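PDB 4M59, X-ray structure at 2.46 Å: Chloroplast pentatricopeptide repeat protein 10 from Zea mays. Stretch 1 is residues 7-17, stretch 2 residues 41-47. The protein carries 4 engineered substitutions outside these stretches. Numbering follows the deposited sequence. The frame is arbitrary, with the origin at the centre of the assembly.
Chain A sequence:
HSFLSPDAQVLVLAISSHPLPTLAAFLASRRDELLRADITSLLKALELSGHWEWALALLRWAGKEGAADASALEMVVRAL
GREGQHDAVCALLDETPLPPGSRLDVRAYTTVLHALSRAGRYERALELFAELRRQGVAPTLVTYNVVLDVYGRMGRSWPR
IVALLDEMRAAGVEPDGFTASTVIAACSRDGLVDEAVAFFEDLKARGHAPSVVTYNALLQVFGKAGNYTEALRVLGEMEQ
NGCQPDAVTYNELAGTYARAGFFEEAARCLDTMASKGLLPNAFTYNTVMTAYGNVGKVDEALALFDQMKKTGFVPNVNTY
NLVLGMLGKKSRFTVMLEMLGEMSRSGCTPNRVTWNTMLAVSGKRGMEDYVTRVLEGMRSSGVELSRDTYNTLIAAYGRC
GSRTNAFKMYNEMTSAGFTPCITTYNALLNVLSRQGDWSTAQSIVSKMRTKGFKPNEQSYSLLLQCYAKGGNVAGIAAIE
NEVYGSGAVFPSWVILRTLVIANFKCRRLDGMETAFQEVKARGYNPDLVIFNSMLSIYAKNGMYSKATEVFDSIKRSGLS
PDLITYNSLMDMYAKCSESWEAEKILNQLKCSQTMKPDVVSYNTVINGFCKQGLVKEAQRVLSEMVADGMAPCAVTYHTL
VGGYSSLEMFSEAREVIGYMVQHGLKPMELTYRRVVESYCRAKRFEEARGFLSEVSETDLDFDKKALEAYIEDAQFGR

Stretch 1 (7-17) DAQVLVLAISS
Stretch 2 (41-47) SLLKALE

Two helices pack here through a small, wholly apolar contact, in which Val12 of the first stretch meets Leu42, Ala45 and Leu46 of the second without a single hydrogen bond between them. The first helix spans residues 8-16; the second, which begins earlier in the chain, includes 41-47. Their N-to-C directions diverge by 60° (signed crossing angle -60°), and their axes approach to 10.1 Å. The register is set by Val12 and Leu42, whose CA atoms lie 6.7 Å apart, and the contact buries 295 Å² summed over both sides.

Both backbones are helical, with phi/psi of -55/-48 at Val12, -59/-40 at Leu42 and -66/-29 at Leu46. Bonds from Val12 N to Ala8 O (2.8 Å) and from Ser16 N to Val12 O (2.7 Å) link the residues of the first helix that touch its partner. Successive steps of four, about one turn each, keep Ala8, Val12 and Ser16 on one side. In the second helix, Leu46 N donates to Leu42 O at 2.8 Å and Ala45 N to Ser41 O at 3.1 Å, so Leu42 and Leu46 likewise lie a turn apart, with Ala45 between them in sequence.

Val12 is the hub. Its CA-to-CB bond points sideways, but the branched side chain, with chi1 near 166° (t), reaches the partner with both methyls: CG2 lies 3.9 Å from Leu42 CD2 and 3.9 Å from Ala45 CB, while CG1 lies 3.7 Å from Leu46 CD2. A beta-branched residue suits this place because its two methyls diverge close to the backbone. Leu42 and Leu46 also leave their helix sideways, yet their ends come nearer; both have chi1 of -67° (m) and trans chi2, -171° and 161°. Their length lets the CD2 methyls cover the gap between helices, and both leucines are buried.

Small residues complete the fit. Ala45 points toward the first helix, and its single methyl meets Val12 while occupying little space. Ala8, also directed toward the partner, places CB 4.3 Å from Leu42 CD2. A turn beyond Val12, Ser16 brings CB to 4.5 Å from Leu46 CD2; its p rotamer (chi1 82°) lets OG donate to Leu13 O at 2.9 Å, satisfying the hydroxyl within its own helix beside an apolar neighbour. Buried Ile15 also points toward the second stretch, but its side chain comes no nearer than 4.6 Å, from CB to Leu46 CD2. Polar Gln9 and Lys44, both exposed, take no part in the contact.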

ATOM      1  N   ASP A   7     -46.357 -23.129  21.317  0.91138.68           N
ATOM      2  CA  ASP A   7     -45.644 -24.136  20.540  0.91137.89           C
ATOM      3  C   ASP A   7     -44.711 -23.491  19.522  0.91135.09           C
ATOM      4  O   ASP A   7     -44.005 -24.180  18.787  0.91134.41           O
ATOM      5  CB  ASP A   7     -46.635 -25.068  19.835  0.91134.53           C
ATOM      6  CG  ASP A   7     -47.697 -25.607  20.770  0.91138.10           C
ATOM      7  OD1 ASP A   7     -47.355 -26.402  21.667  0.91141.81           O
ATOM      8  OD2 ASP A   7     -48.877 -25.232  20.606  0.91138.10           O
ATOM      9  N   ALA A   8     -44.716 -22.161  19.483  1.00159.32           N
ATOM     10  CA  ALA A   8     -43.872 -21.421  18.553  1.00157.38           C
ATOM     11  C   ALA A   8     -42.414 -21.438  19.001  1.00157.45           C
ATOM     12  O   ALA A   8     -41.518 -21.771  18.223  1.00156.90           O
ATOM     13  CB  ALA A   8     -44.367 -19.991  18.415  1.00144.69           C
ATOM     14  N   GLN A   9     -42.180 -21.078  20.262  1.00160.37           N
ATOM     15  CA  GLN A   9     -40.831 -21.053  20.814  1.00161.04           C
ATOM     16  C   GLN A   9     -40.056 -22.309  20.434  1.00161.42           C
ATOM     17  O   GLN A   9     -38.828 -22.296  20.368  1.00161.23           O
ATOM     18  CB  GLN A   9     -40.880 -20.899  22.333  1.00179.85           C
ATOM     19  CG  GLN A   9     -41.392 -19.549  22.809  1.00179.79           C
ATOM     20  CD  GLN A   9     -41.304 -19.389  24.313  1.00182.86           C
ATOM     21  OE1 GLN A   9     -41.977 -18.542  24.899  1.00183.79           O
ATOM     22  NE2 GLN A   9     -40.469 -20.206  24.949  1.00185.56           N
ATOM     23  N   VAL A  10     -40.783 -23.395  20.186  1.00148.80           N
ATOM     24  CA  VAL A  10     -40.175 -24.646  19.817  1.00149.52           C
ATOM     25  C   VAL A  10     -39.986 -24.678  18.328  1.00147.31           C
ATOM     26  O   VAL A  10     -39.088 -25.330  17.815  1.00147.34           O
ATOM     27  CB  VAL A  10     -41.088 -25.800  20.186  1.00133.49           C
ATOM     28  CG1 VAL A  10     -40.367 -27.106  20.023  1.00135.87           C
ATOM     29  CG2 VAL A  10     -41.580 -25.623  21.609  1.00136.80           C
ATOM     30  N   LEU A  11     -40.836 -23.987  17.606  0.81117.12           N
ATOM     31  CA  LEU A  11     -40.692 -24.070  16.173  0.81115.99           C
ATOM     32  C   LEU A  11     -39.637 -23.110  15.654  0.81115.29           C
ATOM     33  O   LEU A  11     -38.969 -23.385  14.688  0.81114.89           O
ATOM     34  CB  LEU A  11     -42.010 -23.791  15.484  0.81102.08           C
ATOM     35  CG  LEU A  11     -42.087 -24.510  14.159  0.81101.96           C
ATOM     36  CD1 LEU A  11     -42.109 -25.979  14.401  0.81102.65           C
ATOM     37  CD2 LEU A  11     -43.333 -24.102  13.524  0.81101.72           C
ATOM     38  N   VAL A  12     -39.515 -21.971  16.285  1.00109.24           N
ATOM     39  CA  VAL A  12     -38.486 -21.038  15.883  1.00108.63           C
ATOM     40  C   VAL A  12     -37.129 -21.702  15.895  1.00108.43           C
ATOM     41  O   VAL A  12     -36.369 -21.597  14.942  1.00107.79           O
ATOM     42  CB  VAL A  12     -38.454 -19.846  16.813  1.00114.95           C
ATOM     43  CG1 VAL A  12     -37.196 -19.064  16.607  1.00114.50           C
ATOM     44  CG2 VAL A  12     -39.663 -18.978  16.582  1.00114.79           C
ATOM     45  N   LEU A  13     -36.828 -22.407  16.977  0.99102.22           N
ATOM     46  CA  LEU A  13     -35.537 -23.046  17.132  0.99103.10           C
ATOM     47  C   LEU A  13     -35.228 -24.009  16.010  0.99102.81           C
ATOM     48  O   LEU A  13     -34.074 -24.259  15.694  0.99102.89           O
ATOM     49  CB  LEU A  13     -35.478 -23.788  18.455  0.99106.04           C
ATOM     50  CG  LEU A  13     -35.568 -22.958  19.728  0.99107.00           C
ATOM     51  CD1 LEU A  13     -35.423 -23.841  20.959  0.99111.59           C
ATOM     52  CD2 LEU A  13     -34.491 -21.912  19.712  0.99106.03           C
ATOM     53  N   ALA A  14     -36.267 -24.570  15.415  0.99111.96           N
ATOM     54  CA  ALA A  14     -36.077 -25.521  14.340  0.99111.99           C
ATOM     55  C   ALA A  14     -35.496 -24.769  13.185  0.99109.96           C
ATOM     56  O   ALA A  14     -34.397 -25.061  12.736  0.99109.99           O
ATOM     57  CB  ALA A  14     -37.393 -26.155  13.941  0.99114.55           C
ATOM     58  N   ILE A  15     -36.243 -23.787  12.690  1.00 97.67           N
ATOM     59  CA  ILE A  15     -35.794 -22.977  11.565  1.00 96.90           C
ATOM     60  C   ILE A  15     -34.479 -22.274  11.884  1.00 96.00           C
ATOM     61  O   ILE A  15     -33.605 -22.153  11.024  1.00 94.78           O
ATOM     62  CB  ILE A  15     -36.847 -21.923  11.173  1.00 95.96           C
ATOM     63  CG1 ILE A  15     -38.257 -22.464  11.407  1.00 96.70           C
ATOM     64  CG2 ILE A  15     -36.667 -21.505   9.722  1.00 95.32           C
ATOM     65  CD1 ILE A  15     -39.329 -21.397  11.422  1.00 96.49           C
ATOM     66  N   SER A  16     -34.348 -21.811  13.122  1.00106.33           N
ATOM     67  CA  SER A  16     -33.137 -21.124  13.557  1.00105.56           C
ATOM     68  C   SER A  16     -31.937 -22.065  13.552  1.00105.00           C
ATOM     69  O   SER A  16     -30.790 -21.622  13.551  1.00104.57           O
ATOM     70  CB  SER A  16     -33.333 -20.528  14.954  1.00105.80           C
ATOM     71  OG  SER A  16     -33.138 -21.509  15.956  1.00106.59           O
ATOM     72  N   SER A  17     -32.211 -23.365  13.549  0.92 99.81           N
ATOM     73  CA  SER A  17     -31.162 -24.365  13.543  0.92101.39           C
ATOM     74  C   SER A  17     -31.360 -25.294  12.371  0.92101.66           C
ATOM     75  O   SER A  17     -31.772 -26.424  12.548  0.92104.23           O
ATOM     76  CB  SER A  17     -31.192 -25.166  14.831  0.92115.12           C
ATOM     77  OG  SER A  17     -32.452 -25.778  14.992  0.92115.28           O
ATOM     78  N   SER A  41     -44.983 -12.723  13.991  1.00106.67           N
ATOM     79  CA  SER A  41     -44.520 -13.139  15.310  1.00108.69           C
ATOM     80  C   SER A  41     -43.234 -13.949  15.188  1.00109.24           C
ATOM     81  O   SER A  41     -42.265 -13.705  15.903  1.00110.19           O
ATOM     82  CB  SER A  41     -45.594 -13.961  16.021  1.00109.50           C
ATOM     83  OG  SER A  41     -45.979 -13.354  17.239  1.00110.50           O
ATOM     84  N   LEU A  42     -43.236 -14.914  14.274  1.00 95.46           N
ATOM     85  CA  LEU A  42     -42.058 -15.736  14.031  1.00 95.87           C
ATOM     86  C   LEU A  42     -40.886 -14.864  13.611  1.00 95.14           C
ATOM     87  O   LEU A  42     -39.749 -15.095  14.017  1.00 95.89           O
ATOM     88  CB  LEU A  42     -42.350 -16.780  12.954  1.00 90.72           C
ATOM     89  CG  LEU A  42     -43.361 -17.867  13.308  1.00 91.59           C
ATOM     90  CD1 LEU A  42     -43.382 -18.946  12.235  1.00 91.69           C
ATOM     91  CD2 LEU A  42     -43.043 -18.466  14.667  1.00 92.96           C
ATOM     92  N   LEU A  43     -41.178 -13.861  12.788  1.00 91.74           N
ATOM     93  CA  LEU A  43     -40.157 -12.944  12.303  1.00 90.67           C
ATOM     94  C   LEU A  43     -39.488 -12.203  13.457  1.00 91.95           C
ATOM     95  O   LEU A  43     -38.262 -12.120  13.527  1.00 92.31           O
ATOM     96  CB  LEU A  43     -40.759 -11.948  11.314  1.00 92.63           C
ATOM     97  CG  LEU A  43     -41.416 -12.549  10.069  1.00 91.42           C
ATOM     98  CD1 LEU A  43     -41.434 -11.532   8.938  1.00 88.60           C
ATOM     99  CD2 LEU A  43     -40.697 -13.818   9.641  1.00 92.73           C
ATOM    100  N   LYS A  44     -40.317 -11.658  14.340  0.93 98.40           N
ATOM    101  CA  LYS A  44     -39.836 -10.914  15.496  0.93100.00           C
ATOM    102  C   LYS A  44     -38.969 -11.802  16.373  0.93101.65           C
ATOM    103  O   LYS A  44     -37.985 -11.340  16.954  0.93102.57           O
ATOM    104  CB  LYS A  44     -41.008 -10.361  16.304  0.93117.89           C
ATOM    105  CG  LYS A  44     -40.598  -9.479  17.474  0.93119.56           C
ATOM    106  CD  LYS A  44     -41.554  -8.308  17.647  0.93119.00           C
ATOM    107  CE  LYS A  44     -41.411  -7.679  19.021  0.93120.82           C
ATOM    108  NZ  LYS A  44     -41.942  -6.290  19.054  0.93120.06           N
ATOM    109  N   ALA A  45     -39.331 -13.076  16.468  1.00 84.87           N
ATOM    110  CA  ALA A  45     -38.548 -14.008  17.256  1.00 85.93           C
ATOM    111  C   ALA A  45     -37.239 -14.367  16.591  1.00 85.37           C
ATOM    112  O   ALA A  45     -36.217 -14.484  17.251  0.48 85.93           O
ATOM    113  CB  ALA A  45     -39.342 -15.262  17.538  0.49 85.24           C
ATOM    114  N   LEU A  46     -37.263 -14.557  15.283  1.00103.04           N
ATOM    115  CA  LEU A  46     -36.058 -14.958  14.589  1.00102.60           C
ATOM    116  C   LEU A  46     -35.009 -13.862  14.641  1.00102.41           C
ATOM    117  O   LEU A  46     -33.824 -14.143  14.604  1.00102.45           O
ATOM    118  CB  LEU A  46     -36.374 -15.330  13.152  1.00 93.45           C
ATOM    119  CG  LEU A  46     -37.235 -16.579  12.979  1.00 93.86           C
ATOM    120  CD1 LEU A  46     -37.871 -16.617  11.615  1.00 92.95           C
ATOM    121  CD2 LEU A  46     -36.402 -17.807  13.174  1.00 94.53           C
ATOM    122  N   GLU A  47     -35.457 -12.612  14.726  0.72118.19           N
ATOM    123  CA  GLU A  47     -34.550 -11.475  14.786  0.97118.11           C
ATOM    124  C   GLU A  47     -34.012 -11.271  16.198  1.00119.89           C
ATOM    125  O   GLU A  47     -32.935 -10.705  16.388  0.86120.11           O
ATOM    126  CB  GLU A  47     -35.251 -10.204  14.302  1.00128.08           C
ATOM    127  CG  GLU A  47     -35.588 -10.209  12.818  1.00125.33           C
ATOM    128  CD  GLU A  47     -36.314  -8.951  12.384  1.00123.53           C
ATOM    129  OE1 GLU A  47     -36.306  -7.964  13.148  1.00124.80           O
ATOM    130  OE2 GLU A  47     -36.890  -8.949  11.274  1.00120.94           O
TER